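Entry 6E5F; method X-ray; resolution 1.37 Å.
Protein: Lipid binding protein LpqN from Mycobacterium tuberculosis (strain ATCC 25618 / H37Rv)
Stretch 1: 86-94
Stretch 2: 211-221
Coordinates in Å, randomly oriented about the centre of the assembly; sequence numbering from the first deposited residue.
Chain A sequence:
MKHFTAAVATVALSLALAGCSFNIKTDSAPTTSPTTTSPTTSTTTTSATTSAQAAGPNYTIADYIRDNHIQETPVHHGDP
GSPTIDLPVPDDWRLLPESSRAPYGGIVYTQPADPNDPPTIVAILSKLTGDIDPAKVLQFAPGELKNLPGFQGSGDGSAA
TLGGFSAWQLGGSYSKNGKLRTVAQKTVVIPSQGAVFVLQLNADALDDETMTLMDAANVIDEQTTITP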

# COMPACT_ATOMS: atom_id res chain seq x y z
N ASP A 86 8.57 3.03 -10.36
CA ASP A 86 8.15 2.31 -11.57
C ASP A 86 7.48 1.01 -11.12
O ASP A 86 8.15 -0.00 -10.90
CB ASP A 86 9.35 2.05 -12.47
CG ASP A 86 8.98 1.31 -13.74
OD1 ASP A 86 8.14 1.84 -14.52
OD2 ASP A 86 9.52 0.21 -13.98
N LEU A 87 6.16 1.05 -10.99
CA LEU A 87 5.37 -0.15 -10.70
C LEU A 87 5.06 -0.88 -12.01
O LEU A 87 4.70 -0.24 -13.00
CB LEU A 87 4.05 0.22 -10.03
CG LEU A 87 3.89 0.32 -8.51
CD1 LEU A 87 5.00 -0.38 -7.73
CD2 LEU A 87 3.75 1.77 -8.07
N PRO A 88 5.16 -2.20 -12.04
CA PRO A 88 4.79 -2.94 -13.25
C PRO A 88 3.28 -3.12 -13.35
O PRO A 88 2.54 -3.05 -12.36
CB PRO A 88 5.47 -4.29 -13.04
CG PRO A 88 5.43 -4.48 -11.56
CD PRO A 88 5.63 -3.11 -10.97
N VAL A 89 2.83 -3.34 -14.58
CA VAL A 89 1.44 -3.70 -14.85
C VAL A 89 1.43 -5.18 -15.23
O VAL A 89 1.75 -5.52 -16.37
CB VAL A 89 0.83 -2.83 -15.96
CG1 VAL A 89 -0.60 -3.26 -16.23
CG2 VAL A 89 0.89 -1.37 -15.58
N PRO A 90 1.08 -6.08 -14.31
CA PRO A 90 1.10 -7.51 -14.65
C PRO A 90 0.16 -7.83 -15.80
O PRO A 90 -0.77 -7.07 -16.11
CB PRO A 90 0.64 -8.19 -13.35
CG PRO A 90 0.91 -7.19 -12.27
CD PRO A 90 0.70 -5.85 -12.91
N ASP A 91 0.41 -8.97 -16.44
CA ASP A 91 -0.44 -9.41 -17.53
C ASP A 91 -1.87 -9.62 -17.03
O ASP A 91 -2.09 -10.08 -15.91
CB ASP A 91 0.10 -10.71 -18.12
CG ASP A 91 1.41 -10.50 -18.86
OD1 ASP A 91 1.61 -9.41 -19.43
OD2 ASP A 91 2.23 -11.44 -18.88
N ASP A 92 -2.83 -9.25 -17.87
CA ASP A 92 -4.26 -9.31 -17.58
C ASP A 92 -4.72 -8.23 -16.61
O ASP A 92 -5.90 -8.19 -16.24
CB ASP A 92 -4.73 -10.69 -17.10
CG ASP A 92 -4.56 -11.77 -18.15
OD1 ASP A 92 -4.57 -11.43 -19.35
OD2 ASP A 92 -4.42 -12.95 -17.78
N TRP A 93 -3.82 -7.35 -16.16
CA TRP A 93 -4.19 -6.17 -15.39
C TRP A 93 -4.06 -4.93 -16.26
O TRP A 93 -3.29 -4.92 -17.23
CB TRP A 93 -3.28 -6.02 -14.16
CG TRP A 93 -3.45 -7.09 -13.13
CD1 TRP A 93 -3.10 -8.41 -13.25
CD2 TRP A 93 -4.01 -6.94 -11.82
NE1 TRP A 93 -3.41 -9.08 -12.09
CE2 TRP A 93 -3.97 -8.20 -11.20
CE3 TRP A 93 -4.53 -5.86 -11.11
CZ2 TRP A 93 -4.43 -8.41 -9.91
CZ3 TRP A 93 -4.99 -6.07 -9.82
CH2 TRP A 93 -4.94 -7.34 -9.23
N ARG A 94 -4.81 -3.90 -15.92
CA ARG A 94 -4.74 -2.63 -16.64
C ARG A 94 -4.39 -1.51 -15.67
O ARG A 94 -4.74 -1.55 -14.49
CB ARG A 94 -6.05 -2.31 -17.39
CG ARG A 94 -7.17 -1.68 -16.56
CD ARG A 94 -8.16 -0.94 -17.46
NE ARG A 94 -8.91 0.08 -16.73
CZ ARG A 94 -10.14 -0.08 -16.23
NH1 ARG A 94 -10.79 -1.23 -16.39
NH2 ARG A 94 -10.71 0.92 -15.58
N MET A 211 -5.93 -15.63 -5.18
CA MET A 211 -4.74 -15.99 -5.94
C MET A 211 -4.41 -14.94 -7.00
O MET A 211 -3.24 -14.75 -7.33
CB MET A 211 -4.92 -17.35 -6.60
CG MET A 211 -3.65 -17.89 -7.25
SD MET A 211 -2.34 -18.29 -6.06
CE MET A 211 -3.11 -19.63 -5.16
N THR A 212 -5.43 -14.26 -7.54
CA THR A 212 -5.16 -13.20 -8.50
C THR A 212 -4.32 -12.10 -7.87
O THR A 212 -3.38 -11.58 -8.50
CB THR A 212 -6.48 -12.63 -9.03
OG1 THR A 212 -7.30 -13.70 -9.51
CG2 THR A 212 -6.23 -11.65 -10.16
N LEU A 213 -4.63 -11.72 -6.62
CA LEU A 213 -3.82 -10.73 -5.93
C LEU A 213 -2.40 -11.24 -5.72
O LEU A 213 -1.42 -10.50 -5.93
CB LEU A 213 -4.43 -10.39 -4.57
CG LEU A 213 -5.74 -9.61 -4.54
CD1 LEU A 213 -6.14 -9.33 -3.10
CD2 LEU A 213 -5.63 -8.32 -5.33
N MET A 214 -2.26 -12.49 -5.28
CA MET A 214 -0.94 -13.02 -4.96
C MET A 214 -0.05 -13.06 -6.20
O MET A 214 1.14 -12.74 -6.13
CB MET A 214 -1.06 -14.40 -4.33
CG MET A 214 -1.94 -14.42 -3.08
SD MET A 214 -1.88 -15.96 -2.15
CE MET A 214 -0.20 -15.92 -1.54
N ASP A 215 -0.61 -13.44 -7.35
CA ASP A 215 0.16 -13.45 -8.59
C ASP A 215 0.67 -12.05 -8.92
O ASP A 215 1.84 -11.86 -9.25
CB ASP A 215 -0.69 -14.00 -9.73
CG ASP A 215 -0.95 -15.49 -9.61
OD1 ASP A 215 -0.17 -16.17 -8.91
OD2 ASP A 215 -1.93 -15.97 -10.21
N ALA A 216 -0.21 -11.05 -8.82
CA ALA A 216 0.19 -9.68 -9.12
C ALA A 216 1.26 -9.20 -8.15
O ALA A 216 2.16 -8.44 -8.54
CB ALA A 216 -1.02 -8.76 -9.06
N ALA A 217 1.19 -9.63 -6.89
CA ALA A 217 2.16 -9.19 -5.89
C ALA A 217 3.57 -9.64 -6.24
O ALA A 217 4.53 -8.89 -6.04
CB ALA A 217 1.76 -9.74 -4.53
N ASN A 218 3.71 -10.87 -6.73
CA ASN A 218 5.03 -11.36 -7.12
C ASN A 218 5.63 -10.49 -8.22
O ASN A 218 6.82 -10.16 -8.18
CB ASN A 218 4.92 -12.80 -7.60
CG ASN A 218 4.37 -13.72 -6.53
OD1 ASN A 218 4.72 -13.61 -5.36
ND2 ASN A 218 3.49 -14.62 -6.94
N VAL A 219 4.82 -10.13 -9.22
CA VAL A 219 5.30 -9.26 -10.29
C VAL A 219 5.77 -7.93 -9.71
O VAL A 219 6.84 -7.42 -10.07
CB VAL A 219 4.21 -9.08 -11.35
CG1 VAL A 219 4.69 -8.15 -12.45
CG2 VAL A 219 3.80 -10.42 -11.93
N ILE A 220 4.98 -7.35 -8.81
CA ILE A 220 5.35 -6.07 -8.20
C ILE A 220 6.63 -6.21 -7.40
O ILE A 220 7.53 -5.36 -7.49
CB ILE A 220 4.18 -5.55 -7.34
CG1 ILE A 220 2.99 -5.17 -8.24
CG2 ILE A 220 4.63 -4.36 -6.49
CD1 ILE A 220 1.71 -4.87 -7.48
N ASP A 221 6.75 -7.28 -6.61
CA ASP A 221 7.92 -7.43 -5.76
C ASP A 221 9.21 -7.56 -6.57
O ASP A 221 10.26 -7.08 -6.14
CB ASP A 221 7.75 -8.66 -4.86
CG ASP A 221 6.66 -8.47 -3.82
OD1 ASP A 221 6.15 -7.34 -3.69
OD2 ASP A 221 6.32 -9.45 -3.13
O HOH W 1 -2.85 -11.76 -11.29

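An extended segment can pack against a helix without any direct hydrogen bond between them, provided that its apolar groups meet the helix at the right spacing. LpqN offers a compact example: residues 86-94 lie against helix 211-221, and the contact buries 401 Å², both sides summed. Pro90, Trp93, Leu213, Ala216 and Ile220 are buried, and Trp93 is the residue most covered by the other stretch.

The direct side-chain contacts are apolar. The CA-to-CB bonds of Pro88 and Pro90 point toward the helix, while that of the intervening Val89 points away, the alternation expected of an extended chain. Val219 serves both rings: its CG1 lies 3.8 Å from Pro88 CG and 3.9 Å from Pro90 CG. Pro88 also packs closely on the helix backbone, with CG 3.7 Å from Ile220 CA, and Leu87 adds a looser contact from its CD1 to Ile220 CG2 (4.2 Å). Proline suits these positions because its compact, apolar ring lacks an amide hydrogen that would need a partner.

Ala216 is where the segment's next large group comes in. Its CB sits 3.5 Å from Trp93 CZ2 and 4.1 Å from Pro90 CG, so the short methyl side chain is already closely approached by both rings. The edge of the indole reaches Leu213, whose CB points away from the segment but whose CD2 comes within 4.1 Å of Trp93 CH2. A type II turn from Pro90 to Trp93, closed by the bond from Trp93 N to Pro90 O (3.1 Å), leads the chain from one of these rings to the other. Tryptophan suits its place because its broad ring makes these apolar contacts while NE1 remains free to bond to water.

The polar link is indirect. A water accepts a hydrogen bond from Trp93 NE1 (2.9 Å) and donates one to Thr212 O (2.8 Å). That carbonyl also accepts the helical bond from Ala216 N (3.2 Å), so the water joins the indole to the helix backbone without displacing the helix's own hydrogen bond.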